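Local structure of dihydropteroate synthase (Stenotrophomonas maltophilia, 7L6P) at residues 173-178 with 218-223. The protein probably catalyses the condensation of para-aminobenzoate with 6-hydroxymethyl-7,8-dihydropterin diphosphate to 7,8-dihydropteroate in folate biosynthesis. Numbering follows the deposited sequence.
Sequences EVHGFL and ERFLEL
His175 and Arg219 stack within the outer, helical layer of a TIM barrel, where helix 170-188 meets the 3-10 turn that follows helix 207-215 and precedes strand 227-229. Arg219 has two modelled conformers; in the one described, the guanidinium lies over one imidazole face, centres 3.6 Å apart and planes 21° from parallel, with NH2 displaced toward the ring's rim. Relative to the guanidinium, His175 CD2 lies over its centre, 3.3 Å from Arg219 CZ. His175 NE2 is close to both terminal nitrogens, but the angles are poor for hydrogen bonding, and in this conformer the planes simply stack. A chi1 of -176° puts His175 CG anti to the backbone N, on the side of the helix that faces 218-223. At the edge of the His175 ring lies the buried Phe220 ring, whose own edge meets the helix backbone, CE2 3.5 Å from His175 N. Leu178 CD1 approaches Phe220 CD2 at 4.1 Å. Leu223 divides its methyls: CD1 rests 4.0 Å from Leu178 CB, and CD2 reaches within 3.9 Å of His175 NE2. Ile197 of barrel strand 195-198 touches Phe220, Leu178 and Leu223 alike. Leu213 of helix 207-215 meets both Val174 and Phe220, which themselves pack with Val174 CG1 3.6 Å from Phe220 CE2.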
loop_
_atom_site.group_PDB
_atom_site.type_symbol
_atom_site.label_atom_id
_atom_site.label_comp_id
_atom_site.label_asym_id
_atom_site.label_seq_id
_atom_site.Cartn_x
_atom_site.Cartn_y
_atom_site.Cartn_z
ATOM N N GLU A 173 -10.889 18.460 17.995
ATOM C CA GLU A 173 -10.122 19.701 18.044
ATOM C C GLU A 173 -9.604 20.099 16.670
ATOM O O GLU A 173 -9.528 21.296 16.361
ATOM C CB GLU A 173 -8.976 19.564 19.037
ATOM C CG GLU A 173 -9.475 19.572 20.457
ATOM C CD GLU A 173 -8.370 19.355 21.500
ATOM O OE1 GLU A 173 -7.355 20.101 21.475
ATOM O OE2 GLU A 173 -8.541 18.446 22.345
ATOM N N VAL A 174 -9.190 19.117 15.859
ATOM C CA VAL A 174 -8.803 19.405 14.479
ATOM C C VAL A 174 -10.017 19.857 13.688
ATOM O O VAL A 174 -9.946 20.802 12.895
ATOM C CB VAL A 174 -8.123 18.179 13.825
ATOM C CG1 VAL A 174 -7.946 18.395 12.338
ATOM C CG2 VAL A 174 -6.762 17.906 14.460
ATOM N N HIS A 175 -11.150 19.186 13.888
ATOM C CA HIS A 175 -12.393 19.622 13.266
ATOM C C HIS A 175 -12.712 21.067 13.637
ATOM O O HIS A 175 -12.888 21.920 12.757
ATOM C CB HIS A 175 -13.535 18.693 13.690
ATOM C CG HIS A 175 -14.844 19.002 13.038
ATOM N ND1 HIS A 175 -15.817 19.766 13.649
ATOM C CD2 HIS A 175 -15.349 18.645 11.834
ATOM C CE1 HIS A 175 -16.860 19.878 12.847
ATOM N NE2 HIS A 175 -16.601 19.208 11.738
ATOM N N GLY A 176 -12.752 21.367 14.943
ATOM C CA GLY A 176 -13.137 22.705 15.377
ATOM C C GLY A 176 -12.230 23.765 14.795
ATOM O O GLY A 176 -12.689 24.815 14.335
ATOM N N PHE A 177 -10.933 23.471 14.751
ATOM C CA PHE A 177 -9.977 24.405 14.174
ATOM C C PHE A 177 -10.297 24.671 12.716
ATOM O O PHE A 177 -10.426 25.828 12.300
ATOM C CB PHE A 177 -8.558 23.853 14.304
ATOM C CG PHE A 177 -7.508 24.656 13.557
ATOM C CD1 PHE A 177 -7.208 24.380 12.222
ATOM C CD2 PHE A 177 -6.772 25.640 14.209
ATOM C CE1 PHE A 177 -6.215 25.091 11.537
ATOM C CE2 PHE A 177 -5.782 26.354 13.520
ATOM C CZ PHE A 177 -5.518 26.086 12.175
ATOM N N LEU A 178 -10.438 23.600 11.924
ATOM C CA LEU A 178 -10.680 23.768 10.495
ATOM C C LEU A 178 -11.982 24.511 10.234
ATOM O O LEU A 178 -12.038 25.378 9.353
ATOM C CB LEU A 178 -10.680 22.411 9.793
ATOM C CG LEU A 178 -9.357 21.647 9.769
ATOM C CD1 LEU A 178 -9.534 20.329 9.012
ATOM C CD2 LEU A 178 -8.283 22.490 9.110
ATOM N N GLU A 218 -12.394 10.210 7.468
ATOM C CA GLU A 218 -13.623 10.376 6.706
ATOM C C GLU A 218 -14.576 11.348 7.376
ATOM O O GLU A 218 -15.400 11.954 6.689
ATOM C CB GLU A 218 -14.305 9.028 6.513
ATOM C CG GLU A 218 -15.111 8.909 5.278
ATOM C CD GLU A 218 -15.417 7.466 4.990
ATOM O OE1 GLU A 218 -14.711 6.598 5.577
ATOM O OE2 GLU A 218 -16.350 7.210 4.188
ATOM N N ARG A 219 -14.442 11.536 8.692
ATOM C CA ARG A 219 -15.266 12.493 9.428
ATOM C C ARG A 219 -15.222 13.882 8.796
ATOM O O ARG A 219 -16.198 14.629 8.861
ATOM C CB ARG A 219 -14.772 12.540 10.883
ATOM C CG ARG A 219 -15.683 13.209 11.879
ATOM C CD ARG A 219 -15.134 14.562 12.317
ATOM N NE ARG A 219 -16.127 15.316 13.073
ATOM C CZ ARG A 219 -17.160 15.951 12.530
ATOM N NH1 ARG A 219 -17.361 15.947 11.221
ATOM N NH2 ARG A 219 -18.013 16.594 13.320
ATOM N N PHE A 220 -14.089 14.253 8.197
ATOM C CA PHE A 220 -13.881 15.617 7.718
ATOM C C PHE A 220 -14.470 15.877 6.332
ATOM O O PHE A 220 -14.448 17.027 5.869
ATOM C CB PHE A 220 -12.381 15.943 7.760
ATOM C CG PHE A 220 -11.785 15.860 9.147
ATOM C CD1 PHE A 220 -11.373 14.645 9.669
ATOM C CD2 PHE A 220 -11.645 16.996 9.933
ATOM C CE1 PHE A 220 -10.811 14.560 10.967
ATOM C CE2 PHE A 220 -11.083 16.920 11.225
ATOM C CZ PHE A 220 -10.670 15.689 11.738
ATOM N N LEU A 221 -14.992 14.851 5.655
ATOM C CA LEU A 221 -15.676 15.097 4.394
ATOM C C LEU A 221 -16.935 15.922 4.598
ATOM O O LEU A 221 -17.424 16.532 3.644
ATOM C CB LEU A 221 -16.048 13.767 3.728
ATOM C CG LEU A 221 -14.877 12.984 3.147
ATOM C CD1 LEU A 221 -15.388 11.681 2.598
ATOM C CD2 LEU A 221 -14.134 13.802 2.095
ATOM N N GLU A 222 -17.460 15.954 5.825
ATOM C CA GLU A 222 -18.650 16.752 6.106
ATOM C C GLU A 222 -18.361 18.241 5.968
ATOM O O GLU A 222 -19.286 19.029 5.833
ATOM C CB GLU A 222 -19.214 16.420 7.483
ATOM N N LEU A 223 -17.100 18.661 6.087
ATOM C CA LEU A 223 -16.771 20.061 5.812
ATOM C C LEU A 223 -17.055 20.457 4.361
ATOM O O LEU A 223 -17.129 21.650 4.071
ATOM C CB LEU A 223 -15.308 20.347 6.172
ATOM C CG LEU A 223 -15.112 20.162 7.672
ATOM C CD1 LEU A 223 -13.635 20.251 8.148
ATOM C CD2 LEU A 223 -15.990 21.172 8.393
#